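Local coordinates for general Secretion Pathway Protein (Vibrio vulnificus, PDB 4G54), which is a periplasmic part of the EpsAB fusion protein of the type II secretion system and probably binds peptidoglycan, at residues Trp18-Ser22 / Gln84-Ala90; Val92-Glu96 / Leu104-Arg110; Pro131-Arg135 / Thr238-Ala242; Gln152-Ala157 / Leu199-Leu205. One frame throughout, in Å; residues are numbered along the deposited sequence. Where two conformers were deposited one is given.

Contact 1 of 4, residues Trp18-Ser22 / Gln84-Ala90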
loop_
_atom_site.group_PDB
_atom_site.type_symbol
_atom_site.label_atom_id
_atom_site.label_comp_id
_atom_site.label_asym_id
_atom_site.label_seq_id
_atom_site.Cartn_x
_atom_site.Cartn_y
_atom_site.Cartn_z
ATOM N N TRP A 18 16.404 7.918 -22.558
ATOM C CA TRP A 18 15.284 7.214 -21.803
ATOM C C TRP A 18 14.038 7.149 -22.701
ATOM O O TRP A 18 12.913 7.513 -22.303
ATOM C CB TRP A 18 14.996 7.909 -20.449
ATOM C CG TRP A 18 15.843 7.316 -19.372
ATOM C CD1 TRP A 18 17.077 7.761 -18.949
ATOM C CD2 TRP A 18 15.578 6.121 -18.640
ATOM N NE1 TRP A 18 17.577 6.925 -17.976
ATOM C CE2 TRP A 18 16.680 5.909 -17.771
ATOM C CE3 TRP A 18 14.498 5.226 -18.597
ATOM C CZ2 TRP A 18 16.739 4.834 -16.893
ATOM C CZ3 TRP A 18 14.560 4.153 -17.712
ATOM C CH2 TRP A 18 15.665 3.978 -16.860
ATOM N N LEU A 19 14.281 6.682 -23.933
ATOM C CA LEU A 19 13.435 7.016 -25.083
ATOM C C LEU A 19 13.335 8.545 -25.109
ATOM O O LEU A 19 14.393 9.211 -25.127
ATOM C CB LEU A 19 12.087 6.291 -25.067
ATOM C CG LEU A 19 12.085 4.970 -25.823
ATOM C CD1 LEU A 19 12.065 3.754 -24.884
ATOM C CD2 LEU A 19 10.877 4.931 -26.802
ATOM N N GLY A 20 12.122 9.115 -25.097
ATOM C CA GLY A 20 11.993 10.591 -25.026
ATOM C C GLY A 20 11.803 11.209 -23.636
ATOM O O GLY A 20 11.814 12.429 -23.489
ATOM N N GLU A 21 11.628 10.393 -22.596
ATOM C CA GLU A 21 11.258 10.981 -21.299
ATOM C C GLU A 21 12.291 10.823 -20.154
ATOM O O GLU A 21 12.090 10.055 -19.192
ATOM C CB GLU A 21 9.825 10.567 -20.876
ATOM C CG GLU A 21 8.683 10.924 -21.890
ATOM C CD GLU A 21 8.425 9.798 -22.870
ATOM O OE1 GLU A 21 8.868 8.677 -22.557
ATOM O OE2 GLU A 21 7.795 10.011 -23.938
ATOM N N SER A 22 13.384 11.586 -20.246
ATOM C CA SER A 22 14.391 11.575 -19.167
ATOM C C SER A 22 13.840 12.088 -17.781
ATOM O O SER A 22 14.366 11.716 -16.742
ATOM C CB SER A 22 15.717 12.253 -19.600
ATOM O OG SER A 22 15.650 13.675 -19.558
ATOM N N GLN A 84 13.360 0.451 -16.828
ATOM C CA GLN A 84 14.642 -0.090 -17.304
ATOM C C GLN A 84 14.781 0.431 -18.736
ATOM O O GLN A 84 13.800 0.457 -19.483
ATOM C CB GLN A 84 14.753 -1.661 -17.185
ATOM C CG GLN A 84 13.737 -2.351 -16.150
ATOM C CD GLN A 84 14.156 -3.686 -15.413
ATOM O OE1 GLN A 84 15.283 -4.205 -15.597
ATOM N NE2 GLN A 84 13.210 -4.230 -14.542
ATOM N N HIS A 85 15.968 0.954 -19.070
ATOM C CA HIS A 85 16.258 1.398 -20.446
ATOM C C HIS A 85 17.736 1.236 -20.717
ATOM O O HIS A 85 18.594 1.900 -20.103
ATOM C CB HIS A 85 15.807 2.829 -20.737
ATOM C CG HIS A 85 16.122 3.284 -22.129
ATOM N ND1 HIS A 85 15.510 2.741 -23.244
ATOM C CD2 HIS A 85 16.997 4.216 -22.586
ATOM C CE1 HIS A 85 15.999 3.322 -24.330
ATOM N NE2 HIS A 85 16.893 4.227 -23.957
ATOM N N GLU A 86 17.994 0.345 -21.690
ATOM C CA GLU A 86 19.325 -0.064 -22.087
ATOM C C GLU A 86 20.382 -0.112 -20.955
ATOM O O GLU A 86 21.380 0.634 -20.965
ATOM C CB GLU A 86 19.752 0.705 -23.354
ATOM C CG GLU A 86 19.853 2.225 -23.259
ATOM C CD GLU A 86 20.371 2.840 -24.555
ATOM O OE1 GLU A 86 21.604 3.091 -24.634
ATOM O OE2 GLU A 86 19.558 3.029 -25.512
ATOM N N GLY A 87 20.146 -1.010 -19.985
ATOM C CA GLY A 87 21.102 -1.262 -18.902
ATOM C C GLY A 87 21.039 -0.267 -17.763
ATOM O O GLY A 87 21.791 -0.384 -16.782
ATOM N N GLN A 88 20.158 0.719 -17.870
ATOM C CA GLN A 88 19.954 1.655 -16.751
ATOM C C GLN A 88 18.649 1.351 -16.013
ATOM O O GLN A 88 17.699 0.845 -16.643
ATOM C CB GLN A 88 19.912 3.086 -17.263
ATOM C CG GLN A 88 21.106 3.423 -18.103
ATOM C CD GLN A 88 21.720 4.695 -17.628
ATOM O OE1 GLN A 88 22.615 4.681 -16.776
ATOM N NE2 GLN A 88 21.208 5.820 -18.127
ATOM N N ARG A 89 18.634 1.615 -14.697
ATOM C CA ARG A 89 17.355 1.553 -13.928
ATOM C C ARG A 89 17.004 2.921 -13.346
ATOM O O ARG A 89 17.890 3.745 -13.028
ATOM C CB ARG A 89 17.354 0.485 -12.794
ATOM C CG ARG A 89 17.399 -0.958 -13.345
ATOM C CD ARG A 89 18.086 -1.918 -12.398
ATOM N NE ARG A 89 17.297 -2.077 -11.186
ATOM C CZ ARG A 89 16.348 -3.002 -10.981
ATOM N NH1 ARG A 89 16.065 -3.910 -11.925
ATOM N NH2 ARG A 89 15.686 -3.011 -9.797
ATOM N N ALA A 90 15.718 3.145 -13.195
ATOM C CA ALA A 90 15.182 4.323 -12.534
ATOM C C ALA A 90 13.875 3.932 -11.916
ATOM O O ALA A 90 13.358 2.796 -12.136
ATOM C CB ALA A 90 14.957 5.478 -13.497
#

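Contact 2 of 4, residues Val92-Glu96 / Leu104-Arg110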
loop_
_atom_site.group_PDB
_atom_site.type_symbol
_atom_site.label_atom_id
_atom_site.label_comp_id
_atom_site.label_asym_id
_atom_site.label_seq_id
_atom_site.Cartn_x
_atom_site.Cartn_y
_atom_site.Cartn_z
ATOM N N VAL A 92 9.973 5.252 -10.283
ATOM C CA VAL A 92 8.970 6.324 -10.293
ATOM C C VAL A 92 7.731 5.838 -9.517
ATOM O O VAL A 92 7.462 4.645 -9.461
ATOM C CB VAL A 92 8.620 6.725 -11.768
ATOM C CG1 VAL A 92 7.846 5.605 -12.523
ATOM C CG2 VAL A 92 7.889 7.988 -11.789
ATOM N N VAL A 93 7.082 6.745 -8.798
ATOM C CA VAL A 93 5.878 6.380 -8.072
ATOM C C VAL A 93 4.697 6.352 -8.982
ATOM O O VAL A 93 4.427 7.324 -9.706
ATOM C CB VAL A 93 5.638 7.304 -6.847
ATOM C CG1 VAL A 93 4.240 7.068 -6.257
ATOM C CG2 VAL A 93 6.757 7.049 -5.801
ATOM N N LEU A 94 3.952 5.231 -8.950
ATOM C CA LEU A 94 2.644 5.182 -9.648
ATOM C C LEU A 94 1.618 5.609 -8.634
ATOM O O LEU A 94 1.403 4.955 -7.601
ATOM C CB LEU A 94 2.360 3.722 -10.110
ATOM C CG LEU A 94 0.951 3.493 -10.692
ATOM C CD1 LEU A 94 0.827 4.150 -12.000
ATOM C CD2 LEU A 94 0.737 1.970 -10.867
ATOM N N LEU A 95 0.908 6.712 -8.940
ATOM C CA LEU A 95 -0.113 7.225 -8.047
ATOM C C LEU A 95 -1.437 6.694 -8.436
ATOM O O LEU A 95 -2.226 6.346 -7.516
ATOM C CB LEU A 95 -0.122 8.818 -8.089
ATOM C CG LEU A 95 -1.206 9.530 -7.307
ATOM C CD1 LEU A 95 -0.985 9.349 -5.804
ATOM C CD2 LEU A 95 -1.122 11.048 -7.687
ATOM N N GLU A 96 -1.795 6.738 -9.729
ATOM C CA GLU A 96 -3.073 6.123 -10.132
ATOM C C GLU A 96 -2.954 5.562 -11.534
ATOM O O GLU A 96 -2.051 5.886 -12.246
ATOM C CB GLU A 96 -4.228 7.060 -10.025
ATOM C CG GLU A 96 -4.060 8.319 -10.775
ATOM C CD GLU A 96 -5.258 9.284 -10.443
ATOM O OE1 GLU A 96 -5.055 10.394 -9.950
ATOM O OE2 GLU A 96 -6.418 8.850 -10.673
ATOM N N LEU A 104 2.228 9.439 -12.754
ATOM C CA LEU A 104 3.550 9.123 -12.167
ATOM C C LEU A 104 4.072 10.317 -11.363
ATOM O O LEU A 104 3.900 11.474 -11.765
ATOM C CB LEU A 104 4.519 8.781 -13.283
ATOM C CG LEU A 104 4.074 7.620 -14.189
ATOM C CD1 LEU A 104 5.206 7.411 -15.202
ATOM C CD2 LEU A 104 3.801 6.383 -13.330
ATOM N N LEU A 105 4.742 10.026 -10.261
ATOM C CA LEU A 105 5.445 11.046 -9.419
ATOM C C LEU A 105 6.935 10.751 -9.402
ATOM O O LEU A 105 7.344 9.666 -9.033
ATOM C CB LEU A 105 4.861 11.063 -8.005
ATOM C CG LEU A 105 3.351 11.172 -7.897
ATOM C CD1 LEU A 105 2.912 11.065 -6.401
ATOM C CD2 LEU A 105 2.878 12.540 -8.391
ATOM N N THR A 106 7.758 11.741 -9.788
ATOM C CA THR A 106 9.185 11.513 -10.040
ATOM C C THR A 106 10.041 12.022 -8.902
ATOM O O THR A 106 11.264 11.874 -8.930
ATOM C CB THR A 106 9.673 12.213 -11.339
ATOM O OG1 THR A 106 9.681 13.658 -11.049
ATOM C CG2 THR A 106 8.812 11.951 -12.544
ATOM N N GLY A 107 9.456 12.610 -7.861
ATOM C CA GLY A 107 10.237 13.329 -6.838
ATOM C C GLY A 107 10.333 14.856 -7.139
ATOM O O GLY A 107 10.614 15.665 -6.267
ATOM N N GLU A 108 10.025 15.194 -8.388
ATOM C CA GLU A 108 9.988 16.605 -8.830
ATOM C C GLU A 108 8.781 16.993 -9.623
ATOM O O GLU A 108 8.382 18.159 -9.574
ATOM C CB GLU A 108 11.259 16.929 -9.604
ATOM C CG GLU A 108 12.391 17.153 -8.540
ATOM C CD GLU A 108 12.119 18.227 -7.417
ATOM O OE1 GLU A 108 12.359 17.914 -6.194
ATOM O OE2 GLU A 108 11.693 19.371 -7.750
ATOM N N GLN A 109 8.258 16.086 -10.407
ATOM C CA GLN A 109 7.139 16.379 -11.284
ATOM C C GLN A 109 6.029 15.346 -11.188
ATOM O O GLN A 109 6.290 14.169 -10.958
ATOM C CB GLN A 109 7.617 16.378 -12.758
ATOM C CG GLN A 109 8.657 17.441 -13.024
ATOM C CD GLN A 109 9.128 17.347 -14.470
ATOM O OE1 GLN A 109 8.341 17.496 -15.415
ATOM N NE2 GLN A 109 10.415 17.105 -14.638
ATOM N N ARG A 110 4.803 15.799 -11.378
ATOM C CA ARG A 110 3.719 14.890 -11.730
ATOM C C ARG A 110 3.561 14.755 -13.248
ATOM O O ARG A 110 3.294 15.760 -13.949
ATOM C CB ARG A 110 2.441 15.431 -11.088
ATOM C CG ARG A 110 1.227 14.581 -11.324
ATOM C CD ARG A 110 -0.048 15.380 -10.780
ATOM N NE ARG A 110 -1.246 14.557 -10.543
ATOM C CZ ARG A 110 -1.817 14.258 -9.367
ATOM N NH1 ARG A 110 -1.362 14.689 -8.180
ATOM N NH2 ARG A 110 -2.904 13.498 -9.409
#

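Contact 3 of 4, residues Pro131-Arg135 / Thr238-Ala242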
loop_
_atom_site.group_PDB
_atom_site.type_symbol
_atom_site.label_atom_id
_atom_site.label_comp_id
_atom_site.label_asym_id
_atom_site.label_seq_id
_atom_site.Cartn_x
_atom_site.Cartn_y
_atom_site.Cartn_z
ATOM N N PRO A 131 0.736 -0.528 4.928
ATOM C CA PRO A 131 0.688 -0.785 6.391
ATOM C C PRO A 131 0.112 -2.158 6.741
ATOM O O PRO A 131 -0.955 -2.588 6.208
ATOM C CB PRO A 131 -0.271 0.353 6.879
ATOM C CG PRO A 131 -1.150 0.668 5.695
ATOM C CD PRO A 131 -0.235 0.456 4.472
ATOM N N MET A 132 0.767 -2.855 7.654
ATOM C CA MET A 132 0.262 -4.197 8.070
ATOM C C MET A 132 0.468 -4.303 9.550
ATOM O O MET A 132 1.325 -5.018 10.014
ATOM C CB MET A 132 0.976 -5.309 7.259
ATOM C CG MET A 132 0.232 -6.615 7.634
ATOM S SD MET A 132 0.946 -7.857 6.468
ATOM C CE MET A 132 0.014 -9.197 7.103
ATOM N N PRO A 133 -0.383 -3.657 10.352
ATOM C CA PRO A 133 -0.276 -3.746 11.808
ATOM C C PRO A 133 -0.657 -5.080 12.415
ATOM O O PRO A 133 -0.243 -5.348 13.560
ATOM C CB PRO A 133 -1.247 -2.685 12.275
ATOM C CG PRO A 133 -2.346 -2.601 11.221
ATOM C CD PRO A 133 -1.410 -2.692 9.969
ATOM N N LEU A 134 -1.384 -5.924 11.643
ATOM C CA LEU A 134 -1.858 -7.205 12.187
ATOM C C LEU A 134 -1.091 -8.345 11.569
ATOM O O LEU A 134 -1.220 -8.615 10.346
ATOM C CB LEU A 134 -3.364 -7.425 11.977
ATOM C CG LEU A 134 -4.208 -6.249 12.437
ATOM C CD1 LEU A 134 -5.773 -6.616 12.249
ATOM C CD2 LEU A 134 -3.953 -6.048 13.979
ATOM N N ARG A 135 -0.207 -8.931 12.350
ATOM C CA ARG A 135 0.739 -9.905 11.770
ATOM C C ARG A 135 0.651 -11.221 12.498
ATOM O O ARG A 135 1.518 -12.085 12.264
ATOM C CB ARG A 135 2.198 -9.411 11.965
ATOM C CG ARG A 135 2.429 -8.039 11.279
ATOM C CD ARG A 135 3.264 -8.135 10.134
ATOM N NE ARG A 135 3.576 -6.796 9.598
ATOM C CZ ARG A 135 4.748 -6.457 9.141
ATOM N NH1 ARG A 135 5.755 -7.351 9.186
ATOM N NH2 ARG A 135 4.915 -5.216 8.585
ATOM N N THR A 238 5.135 0.195 16.695
ATOM C CA THR A 238 4.618 -0.754 17.656
ATOM C C THR A 238 3.369 -1.329 16.949
ATOM O O THR A 238 2.743 -0.634 16.099
ATOM C CB THR A 238 4.204 -0.077 19.022
ATOM O OG1 THR A 238 3.246 0.897 18.674
ATOM C CG2 THR A 238 5.391 0.585 19.654
ATOM N N TYR A 239 3.095 -2.586 17.294
ATOM C CA TYR A 239 1.923 -3.343 16.764
ATOM C C TYR A 239 0.846 -3.376 17.854
ATOM O O TYR A 239 1.199 -3.500 19.040
ATOM C CB TYR A 239 2.378 -4.805 16.536
ATOM C CG TYR A 239 3.277 -4.993 15.361
ATOM C CD1 TYR A 239 2.795 -4.783 14.055
ATOM C CD2 TYR A 239 4.621 -5.431 15.540
ATOM C CE1 TYR A 239 3.594 -4.976 12.926
ATOM C CE2 TYR A 239 5.474 -5.636 14.365
ATOM C CZ TYR A 239 4.931 -5.381 13.057
ATOM O OH TYR A 239 5.721 -5.498 11.887
ATOM N N PRO A 240 -0.438 -3.422 17.493
ATOM C CA PRO A 240 -1.512 -3.550 18.522
ATOM C C PRO A 240 -1.547 -4.952 19.076
ATOM O O PRO A 240 -1.345 -5.930 18.266
ATOM C CB PRO A 240 -2.796 -3.211 17.786
ATOM C CG PRO A 240 -2.481 -3.428 16.311
ATOM C CD PRO A 240 -0.961 -3.248 16.125
ATOM N N LEU A 241 -1.821 -5.105 20.374
ATOM C CA LEU A 241 -1.770 -6.517 20.814
ATOM C C LEU A 241 -3.123 -7.116 20.884
ATOM O O LEU A 241 -4.128 -6.424 20.924
ATOM C CB LEU A 241 -1.095 -6.717 22.142
ATOM C CG LEU A 241 0.404 -6.453 22.071
ATOM C CD1 LEU A 241 0.702 -6.046 23.512
ATOM C CD2 LEU A 241 1.264 -7.626 21.561
ATOM N N ALA A 242 -3.164 -8.445 20.869
ATOM C CA ALA A 242 -4.304 -9.135 21.357
ATOM C C ALA A 242 -3.921 -10.287 22.266
ATOM O O ALA A 242 -2.777 -10.808 22.221
ATOM C CB ALA A 242 -5.287 -9.626 20.278
#

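Contact 4 of 4, residues Gln152-Ala157 / Leu199-Leu205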
loop_
_atom_site.group_PDB
_atom_site.type_symbol
_atom_site.label_atom_id
_atom_site.label_comp_id
_atom_site.label_asym_id
_atom_site.label_seq_id
_atom_site.Cartn_x
_atom_site.Cartn_y
_atom_site.Cartn_z
ATOM N N GLN A 152 -12.119 -2.328 12.492
ATOM C CA GLN A 152 -12.123 -1.152 11.674
ATOM C C GLN A 152 -11.742 -1.483 10.231
ATOM O O GLN A 152 -12.372 -0.912 9.284
ATOM C CB GLN A 152 -11.105 -0.116 12.237
ATOM C CG GLN A 152 -11.620 0.372 13.604
ATOM C CD GLN A 152 -12.878 1.311 13.511
ATOM O OE1 GLN A 152 -13.130 1.973 12.473
ATOM N NE2 GLN A 152 -13.689 1.358 14.625
ATOM N N LEU A 153 -10.739 -2.369 10.028
ATOM C CA LEU A 153 -10.301 -2.678 8.635
ATOM C C LEU A 153 -11.402 -3.448 7.911
ATOM O O LEU A 153 -11.665 -3.244 6.733
ATOM C CB LEU A 153 -9.022 -3.577 8.735
ATOM C CG LEU A 153 -7.805 -2.809 9.148
ATOM C CD1 LEU A 153 -6.638 -3.823 9.401
ATOM C CD2 LEU A 153 -7.392 -1.816 8.066
ATOM N N LEU A 154 -12.088 -4.344 8.653
ATOM C CA LEU A 154 -13.154 -5.138 7.943
ATOM C C LEU A 154 -14.268 -4.219 7.532
ATOM O O LEU A 154 -14.800 -4.382 6.415
ATOM C CB LEU A 154 -13.794 -6.200 8.862
ATOM C CG LEU A 154 -12.952 -7.391 9.016
ATOM C CD1 LEU A 154 -13.518 -8.249 10.209
ATOM C CD2 LEU A 154 -13.062 -8.246 7.647
ATOM N N ALA A 155 -14.657 -3.247 8.362
ATOM C CA ALA A 155 -15.714 -2.295 7.965
ATOM C C ALA A 155 -15.278 -1.476 6.763
ATOM O O ALA A 155 -16.062 -1.217 5.845
ATOM C CB ALA A 155 -16.072 -1.391 9.172
ATOM N N LYS A 156 -13.978 -1.167 6.704
ATOM C CA LYS A 156 -13.522 -0.392 5.561
ATOM C C LYS A 156 -13.575 -1.259 4.264
ATOM O O LYS A 156 -13.944 -0.745 3.155
ATOM C CB LYS A 156 -12.060 0.085 5.803
ATOM C CG LYS A 156 -11.520 1.010 4.719
ATOM C CD LYS A 156 -11.754 2.513 5.036
ATOM C CE LYS A 156 -10.545 3.171 5.746
ATOM N NZ LYS A 156 -9.574 4.000 4.916
ATOM N N ALA A 157 -13.152 -2.519 4.321
ATOM C CA ALA A 157 -13.154 -3.349 3.173
ATOM C C ALA A 157 -14.548 -3.689 2.692
ATOM O O ALA A 157 -14.816 -3.653 1.467
ATOM C CB ALA A 157 -12.418 -4.603 3.479
ATOM N N LEU A 199 -6.680 -8.654 3.639
ATOM C CA LEU A 199 -7.408 -7.503 4.172
ATOM C C LEU A 199 -6.502 -6.261 4.212
ATOM O O LEU A 199 -6.895 -5.157 3.764
ATOM C CB LEU A 199 -7.866 -7.842 5.613
ATOM C CG LEU A 199 -8.584 -6.687 6.277
ATOM C CD1 LEU A 199 -9.928 -6.343 5.553
ATOM C CD2 LEU A 199 -8.914 -7.189 7.686
ATOM N N GLN A 200 -5.247 -6.466 4.695
ATOM C CA GLN A 200 -4.433 -5.268 4.917
ATOM C C GLN A 200 -3.729 -4.822 3.641
ATOM O O GLN A 200 -3.362 -3.626 3.498
ATOM C CB GLN A 200 -3.391 -5.590 6.005
ATOM C CG GLN A 200 -4.155 -5.576 7.353
ATOM C CD GLN A 200 -3.217 -6.181 8.419
ATOM O OE1 GLN A 200 -2.671 -5.446 9.224
ATOM N NE2 GLN A 200 -2.967 -7.494 8.373
ATOM N N HIS A 201 -3.564 -5.700 2.628
ATOM C CA HIS A 201 -3.067 -5.173 1.364
ATOM C C HIS A 201 -4.176 -4.377 0.660
ATOM O O HIS A 201 -3.874 -3.427 -0.068
ATOM C CB HIS A 201 -2.544 -6.360 0.531
ATOM C CG HIS A 201 -1.934 -5.922 -0.771
ATOM N ND1 HIS A 201 -0.622 -5.538 -0.945
ATOM C CD2 HIS A 201 -2.550 -5.781 -1.976
ATOM C CE1 HIS A 201 -0.439 -5.178 -2.217
ATOM N NE2 HIS A 201 -1.595 -5.288 -2.852
ATOM N N MET A 202 -5.467 -4.699 0.912
ATOM C CA MET A 202 -6.554 -3.979 0.194
ATOM C C MET A 202 -6.883 -2.647 0.834
ATOM O O MET A 202 -7.169 -1.644 0.116
ATOM C CB MET A 202 -7.810 -4.899 0.239
ATOM C CG MET A 202 -7.813 -6.166 -0.630
ATOM S SD MET A 202 -9.383 -7.045 -0.292
ATOM C CE MET A 202 -10.552 -5.757 -0.792
ATOM N N VAL A 203 -6.869 -2.587 2.192
ATOM C CA VAL A 203 -7.346 -1.331 2.848
ATOM C C VAL A 203 -6.418 -0.974 3.992
ATOM O O VAL A 203 -5.723 -1.816 4.553
ATOM C CB VAL A 203 -8.833 -1.439 3.423
ATOM C CG1 VAL A 203 -9.885 -1.599 2.274
ATOM C CG2 VAL A 203 -8.926 -2.554 4.405
ATOM N N SER A 204 -6.439 0.326 4.370
ATOM C CA SER A 204 -5.628 0.777 5.491
ATOM C C SER A 204 -6.514 1.645 6.396
ATOM O O SER A 204 -7.506 2.236 5.922
ATOM C CB SER A 204 -4.519 1.727 4.988
ATOM O OG SER A 204 -3.843 1.170 3.824
ATOM N N LEU A 205 -6.041 1.826 7.622
ATOM C CA LEU A 205 -6.826 2.750 8.563
ATOM C C LEU A 205 -6.813 4.203 8.095
ATOM O O LEU A 205 -7.803 4.915 8.346
ATOM C CB LEU A 205 -6.240 2.703 9.969
ATOM C CG LEU A 205 -6.249 1.329 10.691
ATOM C CD1 LEU A 205 -5.507 1.373 12.052
ATOM C CD2 LEU A 205 -7.693 0.777 10.884
#

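Contact 1 of 4, residues Trp18-Ser22 / Gln84-Ala90
Both segments contain a tight turn, and they meet through the start of the first and the strand ends flanking the second. Residues Trp18-Leu19-Gly20-Glu21 make a type II' beta turn, closed by Glu21 N to Trp18 O at 3.2 Å, and His85-Glu86-Gly87-Gln88 make a type I' turn in which His85 and Gln88 exchange two backbone hydrogen bonds, N to O, each 3.0 Å long. The backbones come closest at Trp18 and His85, whose CA atoms are 6.1 Å apart. The second turn is the two-residue connection of a beta hairpin, joining strands 79-85 and 88-97 of the antiparallel sheet in the peptidase C39-like domain; Gly87 takes a positive phi in it. Across this hairpin end lies the indole of Trp18, the first modelled residue. His85 CB sits over the six-membered ring in a CH-pi contact, 3.7 Å from its centroid, while Trp18 CZ2 reaches Gln88 CB at 3.6 Å and Trp18 CH2 reaches Ala90 CB at 3.7 Å. The indole thus touches residues from both strands. In return, the backbone at Trp18 C and Leu19 N covers one face of the His85 imidazole, and Leu19 CD1 comes within 3.9 Å of His85 ND1. Leu121 of helix 115-121 packs against Trp18, Leu19 and His85.

Contact 2 of 4, residues Val92-Glu96 / Leu104-Arg110
Leucine and valine side chains make up the centre of this contact, distributed over the two faces of the sheet. On one face Val93 CB lies 4.0 Å from Leu105 CB, and Leu95 CB, which belongs to the same apolar cluster, is 4.1 Å from Leu105 CD1; Leu40 of helix 30-40 covers all three residues. The other face carries Leu94 and Leu104, with Leu94 CD1 at 3.9 Å from Leu104 CD2. Val92 CG2 adds a contact of 3.8 Å to Leu104 CB. Between these layers runs the antiparallel pairing of the hairpin formed by strands 88-97 and 101-105. Val93 and Leu105 are a hydrogen-bonded pair, Val93 N to Leu105 O at 2.9 Å and Leu105 N to Val93 O at 2.8 Å, and Leu94 with Leu104 is the adjoining non-hydrogen-bonded pair. Farther along, Leu95 and Glu96 both face Val103 in a classic beta bulge. Beyond Leu105 the chain turns: Thr106 OG1 accepts from Glu108 N (3.1 Å) and Gln109 N (2.9 Å), an ST turn and ST motif. At the edge, Leu95 CD2 lies over the Arg110 guanidinium, whose NH2 forms a long salt bridge of 3.8 Å with Glu96 OE1. Glu96 also pairs with Arg101, and Arg110 NH2 donates to Leu212 O. Cohesion therefore comes mainly from backbone pairing and buried aliphatic packing, with the charged pair a weaker peripheral addition.

Contact 3 of 4, residues Pro131-Arg135 / Thr238-Ala242
This is a surface contact between two irregular segments: the connection that leaves strand 125-131 for helix 145-158, and the C-terminal tail that follows strand 233-234. It brings together parts of the chain more than 100 residues apart by van der Waals packing. The backbones approach most closely at Pro133 and Tyr239, whose CA atoms are 5.4 Å apart. Pro240 directs its ring at the first segment, with CD 3.9 Å from Pro133 CB and CG 3.8 Å from Leu134 CD2. The Pro133 carbonyl lies against both tail residues, its O atom 3.1 Å from Tyr239 CD1 and 3.4 Å from Pro240 CD. Tyr239 extends along the 131-135 backbone, with Met132 O near its ring edge, until its hydroxyl lies over one face of the Arg135 guanidinium, OH to CZ 3.1 Å. Such a placement is unsuited to hydrogen bonding, because the guanidinium N-H bonds lie in the plane. They are used elsewhere: Arg135 NE donates to Met132 O at 2.9 Å, folding the side chain back on its own segment, while NH1 and NH2 bond to Ser56 OG and Ile59 O. Leu134 and Pro240 both pack on helix 145-158, through Ala146 and Leu150 for the leucine and Glu145 for the proline; elsewhere in 131-135, Met132 and Pro133 touch Gln200 of helix 193-202, and Arg135 rests on Gln61 of strand 60-66.

Contact 4 of 4, residues Gln152-Ala157 / Leu199-Leu205
Leu199, in the last part of helix 193-202, begins the contact by pointing its side chain at helix 145-158: CD1 lies 3.7 Å from Ala157 CB and 4.2 Å from Leu154 CD2, and CD2 is 3.8 Å from Leu153 CB. Gln200 follows at the side, its CG 3.7 Å from Leu153 CD1, while its amide oxygen accepts from Leu134 N. At Val203 the chain leaves helical geometry, although Val203 N still donates to Leu199 O at 3.0 Å. Its two methyl groups fit between Leu153 and Ala157, CG2 at 4.0 Å from Leu153 CD2 and CG1 at 4.1 Å from Ala157 CB, and Lys156 CG approaches Val203 CB at 3.9 Å. Ser204 turns its side chain away but offers its carbonyl, and Lys156 NZ donates to Ser204 O at 2.9 Å, the one hydrogen bond between the segments. Leu205 completes the apolar row, with CD2 3.8 Å from both Leu153 CD2 and Gln152 CB. Leu153 thus packs against both the helix end and the non-helical residues Val203-Leu205 that follow it. Phe179 of helix 170-182 packs on Leu154 and Leu199, so three helices share the core, consistent with the small three-helix bundle of the putative peptidoglycan-binding domain.

Overall arrangement
The four contacts follow the chain across two modules. Contacts 1 and 2 lie in the peptidase C39-like part with centres 16 Å apart; strand 88-97 serves both, meeting strand 79-85 at the hairpin turn of contact 1 and strand 101-105 in contact 2. Contacts 3 and 4, on the opposite side of the chain's centre, are 13 Å apart and touch directly: Leu134 N lies 2.8 Å from Gln200 OE1, a probable hydrogen bond, and Pro131 CG is 3.3 Å from Ser204 OG. Both segments of contact 4 fall between those of contact 3 in sequence. Contacts 1 and 3 are farthest apart, 39 Å between centres, whereas contacts 2 and 4 come within about 11 Å at their nearest atoms.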